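Local coordinates for 2-C-methyl-D-erythritol 4-phosphate cytidylyltransferase (Anaerococcus prevotii, PDB 4KT7), which probably transfers the cytidylyl group of CTP to 2-C-methyl-D-erythritol 4-phosphate, releasing diphosphate, in the non-mevalonate route to isoprenoids, at residues A[35-38]-A[39-43]; A[114-117]-A[118-122]; A[145-148]-A[149-153]. All blocks are in the same frame, centred on the assembly; numbering follows the deposited sequence.

Contact 1: residues A[35-38]-A[39-43]; sequences GGRK and VLEIT
Ile42 lies under the guanidinium group of Arg37, taken in one of its two modelled conformers: Ile42 CG1 stands 3.8 Å from Arg37 CZ, over the centre of one face. The apolar contact continues down the arginine, whose CB is 4.0 Å from Ile42 CG1. With Arg37 CG anti to the backbone N (chi1 -163°) and a bend at chi3, the chain runs out beside the first helical turn and lays its flat end over the isoleucine, while NH1 forms a salt bridge to Asp45 farther along the helix. Cutting Ile42 back to alanine removes CG1 from beneath that face, and the guanidinium group is likely to be freer to shift against Asp45. Charge contributes more loosely between Lys38 and Glu41. Glu41 OE1 touches the aliphatic part of the lysine, 3.5 Å from Lys38 CE, but Lys38 NZ is 4.5 Å from Glu41 OE1, too long for a salt bridge. Backbone bonding centres on Lys38 O, which takes weak bonds from Glu41 N at 3.0 Å and Ile42 N at 3.3 Å. Here strand 37-38, half of a small hairpin with strand 33-34, turns directly into helix 39-48, with Lys38 as N-cap.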
ATOM      1  N   GLY A  35      -5.233 -14.486  16.282  1.00 62.58           N
ATOM      2  CA  GLY A  35      -5.800 -15.824  16.294  1.00 75.89           C
ATOM      3  C   GLY A  35      -5.541 -16.645  17.552  1.00 72.86           C
ATOM      4  O   GLY A  35      -5.769 -17.857  17.571  1.00 77.73           O
ATOM      5  N   GLY A  36      -5.077 -15.995  18.614  1.00 66.25           N
ATOM      6  CA  GLY A  36      -4.809 -16.692  19.859  1.00 63.55           C
ATOM      7  C   GLY A  36      -3.363 -17.134  19.990  1.00 63.17           C
ATOM      8  O   GLY A  36      -3.017 -17.902  20.893  1.00 65.20           O
ATOM      9  N   ARG A  37      -2.507 -16.641  19.104  0.53 59.58           N
ATOM     10  CA  ARG A  37      -1.099 -17.008  19.139  0.53 62.46           C
ATOM     11  C   ARG A  37      -0.231 -15.767  18.928  0.53 56.65           C
ATOM     12  O   ARG A  37      -0.560 -14.905  18.110  0.53 56.77           O
ATOM     13  CB  ARG A  37      -0.810 -18.068  18.070  0.53 61.57           C
ATOM     14  CG  ARG A  37       0.491 -18.836  18.256  0.53 61.43           C
ATOM     15  CD  ARG A  37       0.367 -20.235  17.660  0.53 62.15           C
ATOM     16  NE  ARG A  37      -0.475 -20.238  16.463  0.53 62.02           N
ATOM     17  CZ  ARG A  37      -0.103 -20.727  15.284  0.53 60.81           C
ATOM     18  NH1 ARG A  37       1.100 -21.261  15.136  0.53 59.27           N
ATOM     19  NH2 ARG A  37      -0.934 -20.682  14.252  0.53 57.80           N
ATOM     20  N   LYS A  38       0.859 -15.671  19.685  1.00 59.58           N
ATOM     21  CA  LYS A  38       1.792 -14.557  19.560  1.00 55.40           C
ATOM     22  C   LYS A  38       2.277 -14.503  18.112  1.00 53.88           C
ATOM     23  O   LYS A  38       2.587 -15.540  17.528  1.00 52.84           O
ATOM     24  CB  LYS A  38       2.972 -14.736  20.517  1.00 55.07           C
ATOM     25  CG  LYS A  38       2.589 -14.704  21.991  1.00 57.05           C
ATOM     26  CD  LYS A  38       3.803 -14.956  22.875  1.00 69.73           C
ATOM     27  CE  LYS A  38       3.563 -16.100  23.857  1.00 70.06           C
ATOM     28  NZ  LYS A  38       2.473 -15.811  24.823  1.00 74.19           N
ATOM     29  N   VAL A  39       2.309 -13.310  17.524  1.00 35.24           N
ATOM     30  CA  VAL A  39       2.679 -13.171  16.114  1.00 28.93           C
ATOM     31  C   VAL A  39       4.030 -13.801  15.786  1.00 35.08           C
ATOM     32  O   VAL A  39       4.191 -14.438  14.741  1.00 27.85           O
ATOM     33  CB  VAL A  39       2.620 -11.704  15.660  1.00 28.70           C
ATOM     34  CG1 VAL A  39       3.247 -11.533  14.286  1.00 32.16           C
ATOM     35  CG2 VAL A  39       1.160 -11.223  15.664  1.00 32.75           C
ATOM     36  N   LEU A  40       4.990 -13.659  16.689  1.00 33.94           N
ATOM     37  CA  LEU A  40       6.331 -14.167  16.436  1.00 32.84           C
ATOM     38  C   LEU A  40       6.310 -15.690  16.373  1.00 34.54           C
ATOM     39  O   LEU A  40       7.083 -16.288  15.630  1.00 34.70           O
ATOM     40  CB  LEU A  40       7.311 -13.690  17.514  1.00 34.02           C
ATOM     41  CG  LEU A  40       8.757 -14.149  17.324  1.00 31.12           C
ATOM     42  CD1 LEU A  40       9.298 -13.698  15.971  1.00 23.63           C
ATOM     43  CD2 LEU A  40       9.641 -13.630  18.451  1.00 37.73           C
ATOM     44  N   GLU A  41       5.419 -16.312  17.143  1.00 34.09           N
ATOM     45  CA  GLU A  41       5.319 -17.769  17.160  1.00 34.90           C
ATOM     46  C   GLU A  41       4.813 -18.312  15.833  1.00 30.70           C
ATOM     47  O   GLU A  41       5.285 -19.343  15.358  1.00 31.25           O
ATOM     48  CB  GLU A  41       4.393 -18.244  18.279  1.00 41.94           C
ATOM     49  CG  GLU A  41       5.003 -18.242  19.660  1.00 50.43           C
ATOM     50  CD  GLU A  41       4.072 -18.869  20.682  1.00 56.40           C
ATOM     51  OE1 GLU A  41       3.104 -18.197  21.101  1.00 63.49           O
ATOM     52  OE2 GLU A  41       4.292 -20.043  21.045  1.00 56.66           O
ATOM     53  N   ILE A  42       3.849 -17.624  15.232  1.00 34.65           N
ATOM     54  CA  ILE A  42       3.313 -18.054  13.943  1.00 33.62           C
ATOM     55  C   ILE A  42       4.424 -17.974  12.895  1.00 38.11           C
ATOM     56  O   ILE A  42       4.583 -18.869  12.054  1.00 37.35           O
ATOM     57  CB  ILE A  42       2.115 -17.168  13.515  1.00 40.30           C
ATOM     58  CG1 ILE A  42       1.032 -17.178  14.604  1.00 42.17           C
ATOM     59  CG2 ILE A  42       1.548 -17.616  12.171  1.00 42.21           C
ATOM     60  CD1 ILE A  42       0.060 -16.033  14.501  1.00 40.12           C
ATOM     61  N   THR A  43       5.204 -16.900  12.961  1.00 34.16           N
ATOM     62  CA  THR A  43       6.301 -16.687  12.030  1.00 32.83           C
ATOM     63  C   THR A  43       7.361 -17.763  12.193  1.00 34.56           C
ATOM     64  O   THR A  43       7.790 -18.398  11.220  1.00 29.55           O
ATOM     65  CB  THR A  43       6.974 -15.337  12.291  1.00 31.33           C
ATOM     66  OG1 THR A  43       5.984 -14.301  12.249  1.00 33.70           O
ATOM     67  CG2 THR A  43       8.063 -15.061  11.248  1.00 26.97           C
TER

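Contact 2: residues A[114-117]-A[118-122]; sequences PFAS and EELFL
Ser117 caps the helix that begins at Glu118: its OG accepts a hydrogen bond from Leu120 N at 3.1 Å, with an N-H...O angle of 143°. The hydroxyl oxygen sits between the backbone N and the carbonyl carbon (chi1 64°), which swings it forward over the first turn to meet this amide. The same OG is also hydrogen-bonded to Glu212 OE2, which joins the helix start to a carboxylate elsewhere in the chain. Ser117 O receives two weak backbone bonds, one from Leu120 N at 3.1 Å and one from Phe121 N at 3.5 Å; Leu120 N is thus shared between both oxygens of the serine. Glu118, its side chain extended, makes a salt bridge with Arg49. Beside the polar cap, Ala116 CB packs on Phe121 CE2 at 3.7 Å and on Leu120 CD2 at 4.0 Å, and the phenylalanine ring meets His109 edge-to-face. The negative charges of Glu118, already paired, and Glu119 are probably favourable at the amino end of helix 118-127, while the serine hydroxyl serves a first-turn amide that has no carbonyl four residues earlier within the helix and otherwise makes only the weak bond to Ser117 O.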
ATOM      1  N   PRO A 114       3.757 -12.617   9.984  1.00 25.67           N
ATOM      2  CA  PRO A 114       3.501 -14.022  10.325  1.00 22.77           C
ATOM      3  C   PRO A 114       2.937 -14.856   9.179  1.00 25.51           C
ATOM      4  O   PRO A 114       2.912 -16.088   9.282  1.00 29.38           O
ATOM      5  CB  PRO A 114       2.447 -13.912  11.438  1.00 23.01           C
ATOM      6  CG  PRO A 114       1.706 -12.649  11.092  1.00 22.95           C
ATOM      7  CD  PRO A 114       2.769 -11.708  10.591  1.00 21.38           C
ATOM      8  N   PHE A 115       2.480 -14.209   8.109  1.00 26.34           N
ATOM      9  CA  PHE A 115       1.718 -14.934   7.098  1.00 23.40           C
ATOM     10  C   PHE A 115       2.503 -15.324   5.840  1.00 27.59           C
ATOM     11  O   PHE A 115       1.951 -15.994   4.964  1.00 27.57           O
ATOM     12  CB  PHE A 115       0.442 -14.165   6.728  1.00 27.41           C
ATOM     13  CG  PHE A 115      -0.444 -13.854   7.909  1.00 32.20           C
ATOM     14  CD1 PHE A 115      -0.726 -14.823   8.859  1.00 34.58           C
ATOM     15  CD2 PHE A 115      -0.973 -12.582   8.078  1.00 35.21           C
ATOM     16  CE1 PHE A 115      -1.546 -14.535   9.951  1.00 40.36           C
ATOM     17  CE2 PHE A 115      -1.783 -12.284   9.174  1.00 35.68           C
ATOM     18  CZ  PHE A 115      -2.071 -13.267  10.104  1.00 35.72           C
ATOM     19  N   ALA A 116       3.773 -14.934   5.745  1.00 27.10           N
ATOM     20  CA  ALA A 116       4.602 -15.375   4.611  1.00 25.39           C
ATOM     21  C   ALA A 116       4.588 -16.903   4.553  1.00 27.23           C
ATOM     22  O   ALA A 116       4.847 -17.565   5.550  1.00 28.23           O
ATOM     23  CB  ALA A 116       6.042 -14.836   4.729  1.00 16.71           C
ATOM     24  N   SER A 117       4.226 -17.466   3.404  1.00 22.75           N
ATOM     25  CA  SER A 117       4.098 -18.915   3.304  1.00 23.88           C
ATOM     26  C   SER A 117       5.484 -19.504   3.240  1.00 23.63           C
ATOM     27  O   SER A 117       6.451 -18.804   2.945  1.00 24.85           O
ATOM     28  CB  SER A 117       3.350 -19.307   2.029  1.00 21.53           C
ATOM     29  OG  SER A 117       4.117 -18.901   0.893  1.00 24.92           O
ATOM     30  N   GLU A 118       5.577 -20.794   3.522  1.00 19.04           N
ATOM     31  CA  GLU A 118       6.828 -21.528   3.362  1.00 20.37           C
ATOM     32  C   GLU A 118       7.341 -21.449   1.916  1.00 23.79           C
ATOM     33  O   GLU A 118       8.543 -21.318   1.674  1.00 24.92           O
ATOM     34  CB  GLU A 118       6.589 -22.974   3.780  1.00 28.35           C
ATOM     35  CG  GLU A 118       7.812 -23.849   3.840  1.00 42.20           C
ATOM     36  CD  GLU A 118       7.451 -25.273   4.212  1.00 52.93           C
ATOM     37  OE1 GLU A 118       6.550 -25.441   5.071  1.00 54.97           O
ATOM     38  OE2 GLU A 118       8.050 -26.216   3.642  1.00 52.76           O
ATOM     39  N   GLU A 119       6.421 -21.500   0.954  1.00 21.47           N
ATOM     40  CA  GLU A 119       6.774 -21.393  -0.460  1.00 24.17           C
ATOM     41  C   GLU A 119       7.465 -20.077  -0.807  1.00 25.32           C
ATOM     42  O   GLU A 119       8.338 -20.032  -1.677  1.00 25.38           O
ATOM     43  CB  GLU A 119       5.526 -21.557  -1.325  1.00 34.70           C
ATOM     44  CG  GLU A 119       5.810 -21.690  -2.799  1.00 46.42           C
ATOM     45  CD  GLU A 119       4.637 -21.255  -3.665  1.00 61.02           C
ATOM     46  OE1 GLU A 119       3.891 -20.331  -3.258  1.00 56.38           O
ATOM     47  OE2 GLU A 119       4.466 -21.834  -4.761  1.00 72.51           O
ATOM     48  N   LEU A 120       7.087 -18.995  -0.133  1.00 19.08           N
ATOM     49  CA  LEU A 120       7.708 -17.710  -0.396  1.00 16.53           C
ATOM     50  C   LEU A 120       9.158 -17.709   0.064  1.00 22.33           C
ATOM     51  O   LEU A 120      10.035 -17.127  -0.595  1.00 20.53           O
ATOM     52  CB  LEU A 120       6.936 -16.592   0.304  1.00 19.64           C
ATOM     53  CG  LEU A 120       7.436 -15.177   0.062  1.00 23.21           C
ATOM     54  CD1 LEU A 120       7.387 -14.864  -1.422  1.00 24.54           C
ATOM     55  CD2 LEU A 120       6.617 -14.151   0.865  1.00 16.60           C
ATOM     56  N   PHE A 121       9.417 -18.338   1.209  1.00 19.38           N
ATOM     57  CA  PHE A 121      10.798 -18.478   1.677  1.00 18.17           C
ATOM     58  C   PHE A 121      11.640 -19.335   0.742  1.00 20.04           C
ATOM     59  O   PHE A 121      12.794 -19.009   0.472  1.00 24.97           O
ATOM     60  CB  PHE A 121      10.835 -19.076   3.084  1.00 21.60           C
ATOM     61  CG  PHE A 121      10.338 -18.130   4.148  1.00 19.76           C
ATOM     62  CD1 PHE A 121      11.173 -17.155   4.670  1.00 18.78           C
ATOM     63  CD2 PHE A 121       9.035 -18.222   4.625  1.00 22.70           C
ATOM     64  CE1 PHE A 121      10.716 -16.277   5.667  1.00 18.01           C
ATOM     65  CE2 PHE A 121       8.577 -17.354   5.607  1.00 23.11           C
ATOM     66  CZ  PHE A 121       9.423 -16.382   6.124  1.00 22.41           C
ATOM     67  N   LEU A 122      11.070 -20.439   0.263  1.00 19.76           N
ATOM     68  CA  LEU A 122      11.766 -21.303  -0.693  1.00 17.88           C
ATOM     69  C   LEU A 122      12.048 -20.569  -2.003  1.00 20.66           C
ATOM     70  O   LEU A 122      13.134 -20.698  -2.577  1.00 21.76           O
ATOM     71  CB  LEU A 122      10.940 -22.556  -0.974  1.00 21.64           C
ATOM     72  CG  LEU A 122      10.772 -23.530   0.203  1.00 33.55           C
ATOM     73  CD1 LEU A 122       9.886 -24.723  -0.169  1.00 34.15           C
ATOM     74  CD2 LEU A 122      12.134 -24.014   0.677  1.00 32.75           C
TER

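Contact 3: residues A[145-148]-A[149-153]; sequences KIID and DDMYV
The carboxylate of Asp148 stands beside Tyr152, its plane turned 72° from the phenol ring, with OD1 near the ring plane at its edge and 3.7 Å from Tyr152 CB. Asp150 CB lies at the same edge-on level, in plane. Two amides reach Asp148 OD1, Asp150 N at 2.9 Å and Tyr152 N at 3.0 Å, each displaced well out of the carboxylate plane, one on either side. With CG between the backbone N and the carbonyl carbon (chi1 63°), the aspartate folds back over its own turn, where this double grip should restrict its rotation. Residues Asp148 to Met151 form a type I turn with a G1-type beta bulge, Met151 in the left-handed position that glycine often takes; Met151 N bonds to Asp148 O at 3.1 Å. This links strands 144-147 and 153-155 into a beta hairpin, with Asp148 N bonded to Tyr152 O at 2.9 Å and Ile147 and Val153 an antiparallel non-hydrogen-bonded pair whose side chains diverge. Ile147 and selenomethionine Met151 run side by side, CD1 3.5 Å from SE. Lys145 NZ forms a salt bridge with Asp192 of the second subunit; Tyr152 OH is hydrogen-bonded to Asn131 of that subunit, and Asp149 OD1 to its Tyr161.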
ATOM      1  N   LYS A 145       1.964   8.190  -7.345  1.00 14.21           N
ATOM      2  CA  LYS A 145       2.457   9.376  -8.052  1.00 18.18           C
ATOM      3  C   LYS A 145       3.751   9.800  -7.398  1.00 21.94           C
ATOM      4  O   LYS A 145       3.895   9.674  -6.181  1.00 16.69           O
ATOM      5  CB  LYS A 145       1.477  10.553  -7.948  1.00 17.91           C
ATOM      6  CG  LYS A 145       0.055  10.257  -8.411  1.00 20.65           C
ATOM      7  CD  LYS A 145      -0.209  10.659  -9.847  1.00 23.86           C
ATOM      8  CE  LYS A 145      -1.695  10.472 -10.170  1.00 26.73           C
ATOM      9  NZ  LYS A 145      -1.979  10.779 -11.609  1.00 27.15           N
ATOM     10  N   ILE A 146       4.678  10.320  -8.196  1.00 18.16           N
ATOM     11  CA  ILE A 146       5.819  11.044  -7.658  1.00 12.73           C
ATOM     12  C   ILE A 146       5.459  12.524  -7.623  1.00 17.80           C
ATOM     13  O   ILE A 146       5.040  13.089  -8.636  1.00 21.68           O
ATOM     14  CB  ILE A 146       7.058  10.869  -8.554  1.00 22.56           C
ATOM     15  CG1 ILE A 146       7.406   9.386  -8.681  1.00 22.30           C
ATOM     16  CG2 ILE A 146       8.242  11.647  -7.978  1.00 24.77           C
ATOM     17  CD1 ILE A 146       7.564   8.715  -7.344  1.00 21.46           C
ATOM     18  N   ILE A 147       5.604  13.164  -6.462  1.00 19.73           N
ATOM     19  CA  ILE A 147       5.196  14.560  -6.329  1.00 20.57           C
ATOM     20  C   ILE A 147       6.414  15.421  -5.966  1.00 22.67           C
ATOM     21  O   ILE A 147       7.458  14.880  -5.609  1.00 24.69           O
ATOM     22  CB  ILE A 147       4.114  14.706  -5.258  1.00 21.46           C
ATOM     23  CG1 ILE A 147       4.750  14.573  -3.882  1.00 31.59           C
ATOM     24  CG2 ILE A 147       3.022  13.620  -5.430  1.00 18.62           C
ATOM     25  CD1 ILE A 147       4.007  15.298  -2.813  1.00 32.14           C
ATOM     26  N   ASP A 148       6.294  16.747  -6.043  1.00 32.48           N
ATOM     27  CA  ASP A 148       7.433  17.624  -5.710  1.00 29.93           C
ATOM     28  C   ASP A 148       7.268  18.325  -4.368  1.00 35.41           C
ATOM     29  O   ASP A 148       6.300  18.066  -3.647  1.00 27.61           O
ATOM     30  CB  ASP A 148       7.718  18.641  -6.828  1.00 33.68           C
ATOM     31  CG  ASP A 148       6.575  19.616  -7.060  1.00 33.44           C
ATOM     32  OD1 ASP A 148       5.778  19.881  -6.130  1.00 28.14           O
ATOM     33  OD2 ASP A 148       6.478  20.151  -8.189  1.00 38.63           O
ATOM     34  N   ASP A 149       8.207  19.216  -4.044  1.00 36.27           N
ATOM     35  CA  ASP A 149       8.214  19.919  -2.753  1.00 32.83           C
ATOM     36  C   ASP A 149       7.050  20.875  -2.569  1.00 31.12           C
ATOM     37  O   ASP A 149       6.725  21.251  -1.443  1.00 36.10           O
ATOM     38  CB  ASP A 149       9.509  20.710  -2.587  1.00 40.67           C
ATOM     39  CG  ASP A 149      10.713  19.819  -2.440  1.00 49.90           C
ATOM     40  OD1 ASP A 149      10.855  19.201  -1.360  1.00 46.79           O
ATOM     41  OD2 ASP A 149      11.512  19.745  -3.400  1.00 57.96           O
ATOM     42  N   ASP A 150       6.431  21.300  -3.660  1.00 33.93           N
ATOM     43  CA  ASP A 150       5.299  22.212  -3.527  1.00 37.35           C
ATOM     44  C   ASP A 150       3.961  21.481  -3.574  1.00 28.24           C
ATOM     45  O   ASP A 150       2.914  22.114  -3.769  1.00 28.34           O
ATOM     46  CB  ASP A 150       5.355  23.295  -4.597  1.00 46.64           C
ATOM     47  CG  ASP A 150       6.530  24.237  -4.402  1.00 56.37           C
ATOM     48  OD1 ASP A 150       6.887  24.514  -3.234  1.00 54.63           O
ATOM     49  OD2 ASP A 150       7.095  24.694  -5.421  1.00 58.05           O
HETATM   50  N   MSE A 151       4.013  20.161  -3.402  1.00 24.31           N
HETATM   51  CA  MSE A 151       2.817  19.296  -3.473  1.00 29.29           C
HETATM   52  C   MSE A 151       2.100  19.378  -4.825  1.00 29.62           C
HETATM   53  O   MSE A 151       0.882  19.559  -4.884  1.00 27.63           O
HETATM   54  CB  MSE A 151       1.820  19.611  -2.345  1.00 26.51           C
HETATM   55  CG  MSE A 151       2.370  19.392  -0.943  1.00 32.76           C
HETATM   56 SE   MSE A 151       2.482  17.503  -0.543  0.73 52.70          SE
HETATM   57  CE  MSE A 151       0.579  17.110  -0.382  1.00 36.76           C
ATOM     58  N   TYR A 152       2.858  19.263  -5.911  1.00 22.41           N
ATOM     59  CA  TYR A 152       2.262  19.100  -7.228  1.00 26.28           C
ATOM     60  C   TYR A 152       2.736  17.768  -7.754  1.00 27.39           C
ATOM     61  O   TYR A 152       3.777  17.278  -7.327  1.00 24.48           O
ATOM     62  CB  TYR A 152       2.700  20.213  -8.173  1.00 31.61           C
ATOM     63  CG  TYR A 152       2.049  21.542  -7.876  1.00 33.64           C
ATOM     64  CD1 TYR A 152       0.798  21.844  -8.388  1.00 30.64           C
ATOM     65  CD2 TYR A 152       2.679  22.493  -7.085  1.00 28.45           C
ATOM     66  CE1 TYR A 152       0.194  23.060  -8.139  1.00 30.56           C
ATOM     67  CE2 TYR A 152       2.074  23.714  -6.819  1.00 32.99           C
ATOM     68  CZ  TYR A 152       0.829  23.989  -7.349  1.00 34.02           C
ATOM     69  OH  TYR A 152       0.206  25.192  -7.092  1.00 35.18           O
ATOM     70  N   VAL A 153       1.973  17.178  -8.664  1.00 26.46           N
ATOM     71  CA  VAL A 153       2.392  15.938  -9.293  1.00 20.66           C
ATOM     72  C   VAL A 153       3.575  16.178 -10.241  1.00 28.20           C
ATOM     73  O   VAL A 153       3.500  17.019 -11.155  1.00 25.46           O
ATOM     74  CB  VAL A 153       1.215  15.290 -10.069  1.00 19.74           C
ATOM     75  CG1 VAL A 153       1.694  14.081 -10.898  1.00 20.67           C
ATOM     76  CG2 VAL A 153       0.128  14.868  -9.095  1.00 19.77           C
TER

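Contacts 1 and 2 are both helix starts with an N-cap residue, and they meet through Pro114: Thr43 OG1 is 3.2 Å from Pro114 CA, and Val39 CG1 is 3.7 Å from Pro114 CG. The loop leading to helix 118-127 therefore rests on helix 39-48, although the centres of the two contacts are about 15 Å apart. Contact 3 is remote, its centre about 40 Å from that of contact 1 and 36 Å from that of contact 2, with nearest atoms about 24 Å away from the latter. Its hairpin projects from the main body onto the second subunit, consistent with the beta-arm by which IspD enzymes dimerise, whereas contacts 1 and 2 touch no other chain of the assembly.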